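Local structure of D-methionine transport system permease protein metI (Escherichia coli, 3TUI) at residues Leu8-Met19 against Gly168-Gly176. The protein forms a transmembrane part of the ABC transporter that imports D-methionine and L-methionine, and probably provides the route of the substrate across the inner membrane. Numbering follows the deposited sequence.
Sequences LLVRGVWETLAM and GAGGLGQIG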
ATOM      1  N   LEU A   8      39.967  -2.060 -39.427  1.00 65.06           N
ATOM      2  CA  LEU A   8      39.762  -3.356 -38.770  1.00 73.77           C
ATOM      3  C   LEU A   8      38.823  -3.242 -37.576  1.00 68.91           C
ATOM      4  O   LEU A   8      37.943  -4.086 -37.353  1.00 58.48           O
ATOM      5  CB  LEU A   8      41.111  -3.943 -38.344  1.00 84.66           C
ATOM      6  CG  LEU A   8      41.056  -5.278 -37.585  1.00 90.98           C
ATOM      7  CD1 LEU A   8      41.147  -6.507 -38.521  1.00 89.49           C
ATOM      8  CD2 LEU A   8      42.091  -5.341 -36.436  1.00 81.33           C
ATOM      9  N   LEU A   9      39.048  -2.184 -36.809  1.00 62.47           N
ATOM     10  CA  LEU A   9      38.131  -1.723 -35.781  1.00 55.48           C
ATOM     11  C   LEU A   9      36.682  -1.646 -36.253  1.00 55.17           C
ATOM     12  O   LEU A   9      35.745  -2.111 -35.589  1.00 59.47           O
ATOM     13  CB  LEU A   9      38.586  -0.337 -35.333  1.00 40.27           C
ATOM     14  CG  LEU A   9      39.880  -0.474 -34.555  1.00 35.37           C
ATOM     15  CD1 LEU A   9      40.405   0.876 -34.123  1.00 31.82           C
ATOM     16  CD2 LEU A   9      39.600  -1.386 -33.367  1.00 25.00           C
ATOM     17  N   VAL A  10      36.520  -1.016 -37.404  1.00 50.50           N
ATOM     18  CA  VAL A  10      35.217  -0.835 -38.008  1.00 51.58           C
ATOM     19  C   VAL A  10      34.565  -2.167 -38.397  1.00 43.67           C
ATOM     20  O   VAL A  10      33.343  -2.289 -38.383  1.00 40.55           O
ATOM     21  CB  VAL A  10      35.303   0.178 -39.164  1.00 53.99           C
ATOM     22  CG1 VAL A  10      33.952   0.355 -39.838  1.00 52.00           C
ATOM     23  CG2 VAL A  10      35.804   1.551 -38.596  1.00 27.13           C
ATOM     24  N   ARG A  11      35.350  -3.192 -38.679  1.00 58.46           N
ATOM     25  CA  ARG A  11      34.722  -4.503 -38.731  1.00 72.79           C
ATOM     26  C   ARG A  11      34.201  -4.863 -37.340  1.00 59.22           C
ATOM     27  O   ARG A  11      33.019  -5.164 -37.180  1.00 56.39           O
ATOM     28  CB  ARG A  11      35.662  -5.589 -39.280  1.00 85.35           C
ATOM     29  CG  ARG A  11      35.670  -5.643 -40.801  1.00 92.46           C
ATOM     30  CD  ARG A  11      34.420  -6.333 -41.365  1.00 97.04           C
ATOM     31  NE  ARG A  11      34.449  -6.358 -42.826  1.00106.35           N
ATOM     32  CZ  ARG A  11      33.926  -5.410 -43.604  1.00112.37           C
ATOM     33  NH1 ARG A  11      33.287  -4.374 -43.065  1.00109.83           N
ATOM     34  NH2 ARG A  11      34.013  -5.514 -44.927  1.00114.63           N
ATOM     35  N   GLY A  12      35.070  -4.791 -36.335  1.00 54.19           N
ATOM     36  CA  GLY A  12      34.721  -5.219 -34.987  1.00 56.17           C
ATOM     37  C   GLY A  12      33.528  -4.498 -34.374  1.00 53.21           C
ATOM     38  O   GLY A  12      32.607  -5.114 -33.824  1.00 38.53           O
ATOM     39  N   VAL A  13      33.567  -3.172 -34.454  1.00 52.49           N
ATOM     40  CA  VAL A  13      32.427  -2.348 -34.086  1.00 50.99           C
ATOM     41  C   VAL A  13      31.186  -2.941 -34.745  1.00 47.70           C
ATOM     42  O   VAL A  13      30.133  -3.044 -34.135  1.00 45.83           O
ATOM     43  CB  VAL A  13      32.633  -0.866 -34.514  1.00 39.66           C
ATOM     44  CG1 VAL A  13      31.314  -0.246 -34.953  1.00 34.19           C
ATOM     45  CG2 VAL A  13      33.299  -0.047 -33.401  1.00 17.37           C
ATOM     46  N   TRP A  14      31.316  -3.348 -35.996  1.00 48.39           N
ATOM     47  CA  TRP A  14      30.207  -3.991 -36.672  1.00 53.43           C
ATOM     48  C   TRP A  14      30.006  -5.412 -36.167  1.00 44.53           C
ATOM     49  O   TRP A  14      28.909  -5.794 -35.778  1.00 34.24           O
ATOM     50  CB  TRP A  14      30.424  -3.949 -38.184  1.00 62.38           C
ATOM     51  CG  TRP A  14      29.355  -4.623 -38.995  1.00 78.14           C
ATOM     52  CD1 TRP A  14      29.473  -5.783 -39.719  1.00 85.36           C
ATOM     53  CD2 TRP A  14      27.990  -4.194 -39.136  1.00 97.48           C
ATOM     54  NE1 TRP A  14      28.271  -6.085 -40.324  1.00 98.15           N
ATOM     55  CE2 TRP A  14      27.337  -5.128 -39.982  1.00104.92           C
ATOM     56  CE3 TRP A  14      27.249  -3.102 -38.637  1.00102.89           C
ATOM     57  CZ2 TRP A  14      25.973  -5.007 -40.341  1.00107.13           C
ATOM     58  CZ3 TRP A  14      25.895  -2.977 -38.993  1.00104.08           C
ATOM     59  CH2 TRP A  14      25.275  -3.927 -39.836  1.00108.04           C
ATOM     60  N   GLU A  15      31.082  -6.189 -36.159  1.00 62.84           N
ATOM     61  CA  GLU A  15      31.009  -7.589 -35.748  1.00 75.19           C
ATOM     62  C   GLU A  15      30.521  -7.680 -34.289  1.00 75.25           C
ATOM     63  O   GLU A  15      29.976  -8.700 -33.853  1.00 78.81           O
ATOM     64  CB  GLU A  15      32.372  -8.272 -35.949  1.00 81.73           C
ATOM     65  CG  GLU A  15      32.778  -8.423 -37.436  1.00 88.12           C
ATOM     66  CD  GLU A  15      34.003  -9.325 -37.666  1.00 90.60           C
ATOM     67  OE1 GLU A  15      33.929 -10.543 -37.373  1.00 94.10           O
ATOM     68  OE2 GLU A  15      35.041  -8.808 -38.137  1.00 83.54           O
ATOM     69  N   THR A  16      30.711  -6.595 -33.543  1.00 66.83           N
ATOM     70  CA  THR A  16      30.160  -6.494 -32.187  1.00 63.34           C
ATOM     71  C   THR A  16      28.642  -6.196 -32.166  1.00 48.30           C
ATOM     72  O   THR A  16      27.865  -6.869 -31.475  1.00 42.53           O
ATOM     73  CB  THR A  16      30.940  -5.432 -31.326  1.00 30.44           C
ATOM     74  OG1 THR A  16      32.327  -5.798 -31.221  1.00 19.35           O
ATOM     75  CG2 THR A  16      30.356  -5.356 -29.931  1.00 26.63           C
ATOM     76  N   LEU A  17      28.228  -5.195 -32.933  1.00 35.94           N
ATOM     77  CA  LEU A  17      26.827  -4.822 -32.971  1.00 32.98           C
ATOM     78  C   LEU A  17      26.052  -6.017 -33.500  1.00 40.36           C
ATOM     79  O   LEU A  17      24.961  -6.354 -33.021  1.00 41.29           O
ATOM     80  CB  LEU A  17      26.646  -3.593 -33.850  1.00 29.43           C
ATOM     81  CG  LEU A  17      26.963  -2.370 -32.976  1.00 48.39           C
ATOM     82  CD1 LEU A  17      27.389  -1.153 -33.809  1.00 51.10           C
ATOM     83  CD2 LEU A  17      25.818  -2.020 -31.990  1.00 42.35           C
ATOM     84  N   ALA A  18      26.680  -6.679 -34.469  1.00 38.00           N
ATOM     85  CA  ALA A  18      26.139  -7.858 -35.124  1.00 36.71           C
ATOM     86  C   ALA A  18      25.759  -8.937 -34.113  1.00 50.93           C
ATOM     87  O   ALA A  18      24.573  -9.257 -33.917  1.00 38.97           O
ATOM     88  CB  ALA A  18      27.164  -8.392 -36.107  1.00 21.39           C
ATOM     89  N   MET A  19      26.795  -9.487 -33.484  1.00 60.06           N
ATOM     90  CA  MET A  19      26.673 -10.542 -32.493  1.00 58.60           C
ATOM     91  C   MET A  19      25.645 -10.161 -31.429  1.00 61.61           C
ATOM     92  O   MET A  19      24.653 -10.870 -31.205  1.00 56.68           O
ATOM     93  CB  MET A  19      28.047 -10.770 -31.852  1.00 53.27           C
ATOM     94  CG  MET A  19      29.004 -11.631 -32.675  1.00 56.99           C
ATOM     95  SD  MET A  19      30.567 -11.997 -31.841  1.00 45.93           S
ATOM     96  CE  MET A  19      31.367 -10.384 -31.921  1.00 78.07           C
ATOM     97  N   GLY A 168      37.642 -16.551 -30.386  1.00 55.36           N
ATOM     98  CA  GLY A 168      37.531 -16.294 -31.808  1.00 35.56           C
ATOM     99  C   GLY A 168      36.108 -16.173 -32.302  1.00 47.82           C
ATOM    100  O   GLY A 168      35.677 -16.921 -33.178  1.00 53.82           O
ATOM    101  N   ALA A 169      35.352 -15.270 -31.695  1.00 57.73           N
ATOM    102  CA  ALA A 169      34.075 -14.867 -32.250  1.00 57.41           C
ATOM    103  C   ALA A 169      34.335 -13.694 -33.179  1.00 61.01           C
ATOM    104  O   ALA A 169      33.479 -13.298 -33.979  1.00 61.96           O
ATOM    105  CB  ALA A 169      33.117 -14.476 -31.139  1.00 57.58           C
ATOM    106  N   GLY A 170      35.545 -13.158 -33.073  1.00 65.60           N
ATOM    107  CA  GLY A 170      35.876 -11.930 -33.755  1.00 65.82           C
ATOM    108  C   GLY A 170      35.252 -10.801 -32.983  1.00 70.26           C
ATOM    109  O   GLY A 170      35.001 -10.928 -31.787  1.00 88.22           O
ATOM    110  N   GLY A 171      34.985  -9.693 -33.660  1.00 69.90           N
ATOM    111  CA  GLY A 171      34.476  -8.511 -32.988  1.00 63.24           C
ATOM    112  C   GLY A 171      35.525  -7.770 -32.172  1.00 54.14           C
ATOM    113  O   GLY A 171      36.687  -8.181 -32.036  1.00 54.78           O
ATOM    114  N   LEU A 172      35.090  -6.663 -31.603  1.00 35.51           N
ATOM    115  CA  LEU A 172      35.981  -5.773 -30.904  1.00 36.21           C
ATOM    116  C   LEU A 172      36.671  -6.524 -29.766  1.00 51.18           C
ATOM    117  O   LEU A 172      37.698  -6.063 -29.221  1.00 48.61           O
ATOM    118  CB  LEU A 172      35.199  -4.566 -30.390  1.00 28.85           C
ATOM    119  CG  LEU A 172      34.719  -3.599 -31.480  1.00 27.50           C
ATOM    120  CD1 LEU A 172      33.728  -2.587 -30.922  1.00  8.40           C
ATOM    121  CD2 LEU A 172      35.879  -2.919 -32.201  1.00 19.32           C
ATOM    122  N   GLY A 173      36.102  -7.679 -29.412  1.00 35.30           N
ATOM    123  CA  GLY A 173      36.626  -8.475 -28.320  1.00 35.27           C
ATOM    124  C   GLY A 173      37.889  -9.183 -28.758  1.00 52.05           C
ATOM    125  O   GLY A 173      38.864  -9.315 -28.007  1.00 31.10           O
ATOM    126  N   GLN A 174      37.860  -9.653 -29.998  1.00 55.98           N
ATOM    127  CA  GLN A 174      39.011 -10.303 -30.587  1.00 63.26           C
ATOM    128  C   GLN A 174      40.123  -9.250 -30.646  1.00 56.22           C
ATOM    129  O   GLN A 174      41.223  -9.449 -30.117  1.00 53.78           O
ATOM    130  CB  GLN A 174      38.645 -10.871 -31.970  1.00 79.11           C
ATOM    131  CG  GLN A 174      39.520 -12.042 -32.434  1.00 88.74           C
ATOM    132  CD  GLN A 174      39.390 -12.364 -33.923  1.00 89.42           C
ATOM    133  OE1 GLN A 174      38.795 -11.609 -34.698  1.00 89.49           O
ATOM    134  NE2 GLN A 174      39.931 -13.508 -34.317  1.00 91.91           N
ATOM    135  N   ILE A 175      39.812  -8.108 -31.245  1.00 28.72           N
ATOM    136  CA  ILE A 175      40.796  -7.056 -31.342  1.00 19.50           C
ATOM    137  C   ILE A 175      41.443  -6.655 -30.038  1.00 28.09           C
ATOM    138  O   ILE A 175      42.574  -6.182 -30.031  1.00 39.01           O
ATOM    139  CB  ILE A 175      40.233  -5.807 -32.001  1.00 29.75           C
ATOM    140  CG1 ILE A 175      39.871  -6.112 -33.455  1.00 25.64           C
ATOM    141  CG2 ILE A 175      41.231  -4.655 -31.926  1.00 12.49           C
ATOM    142  CD1 ILE A 175      38.912  -5.076 -34.067  1.00 33.52           C
ATOM    143  N   GLY A 176      40.734  -6.783 -28.932  1.00 37.16           N
ATOM    144  CA  GLY A 176      41.313  -6.353 -27.665  1.00 54.81           C
ATOM    145  C   GLY A 176      42.251  -7.402 -27.112  1.00 53.60           C
ATOM    146  O   GLY A 176      43.283  -7.095 -26.510  1.00 46.44           O
TER
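The peptide plane joining Gly-12 to Val-13 carries Leu-172 on one face: CG stands almost straight above it, 3.3 Å from Gly-12 C, with CD2 also on that face, close to Val-13 N. The second flat group, the Glu-15 carboxylate, turns a face toward the peptide between Gly-170 and Gly-171; CD lies 4.1 Å from Gly-171 N, a loose contact, while CB rests on Gly-171 CA. Leu-172 is a knob in the hole made by Leu-9, Gly-12, Val-13 and Thr-16, and its CD1 runs alongside Val-13 CG2 at 3.6 Å. Thr-16 crosses it at about a right angle. With OG1 beside its own backbone N (chi1 -60°), the threonine hydroxyl donates to Gly-12 O (2.7 Å), from above the carbonyl plane, and accepts from Leu-172 N in a nearly straight bond of 2.9 Å (163°). A valine in place of Thr-16 would probably leave the Leu-172 N-H without this acceptor and take the hydroxyl donor away from Gly-12 O. Further toward the N terminus of 8-19, the side chains of Ile-175 and Leu-9 meet crosswise, CD1 of Ile-175 touching CD2 of Leu-9, and those of Leu-8 and Ile-175 run past one another head to tail, Leu-8 CD2 against Ile-175 CG1. At the other end the bend in Met-19 at chi3 brings CE over Gly-170 O, while SD touches Ala-169 CB at 3.6 Å. Glycines in both segments permit the close approach: Gly-12 CA and Gly-171 CA lie 3.9 Å apart, and the axes of 8-19 and 171-176 pass at 7.5 Å. This mostly buried contact joins helix 3-40 to helix 171-182 near the predicted periplasmic side of the type-1 ABC transmembrane domain. Helix 186-211 covers Thr-16 and Ile-175, helix 89-112 packs on Met-19 and Ala-169, and Ser-161 of helix 130-163 meets Thr-16 and Met-19.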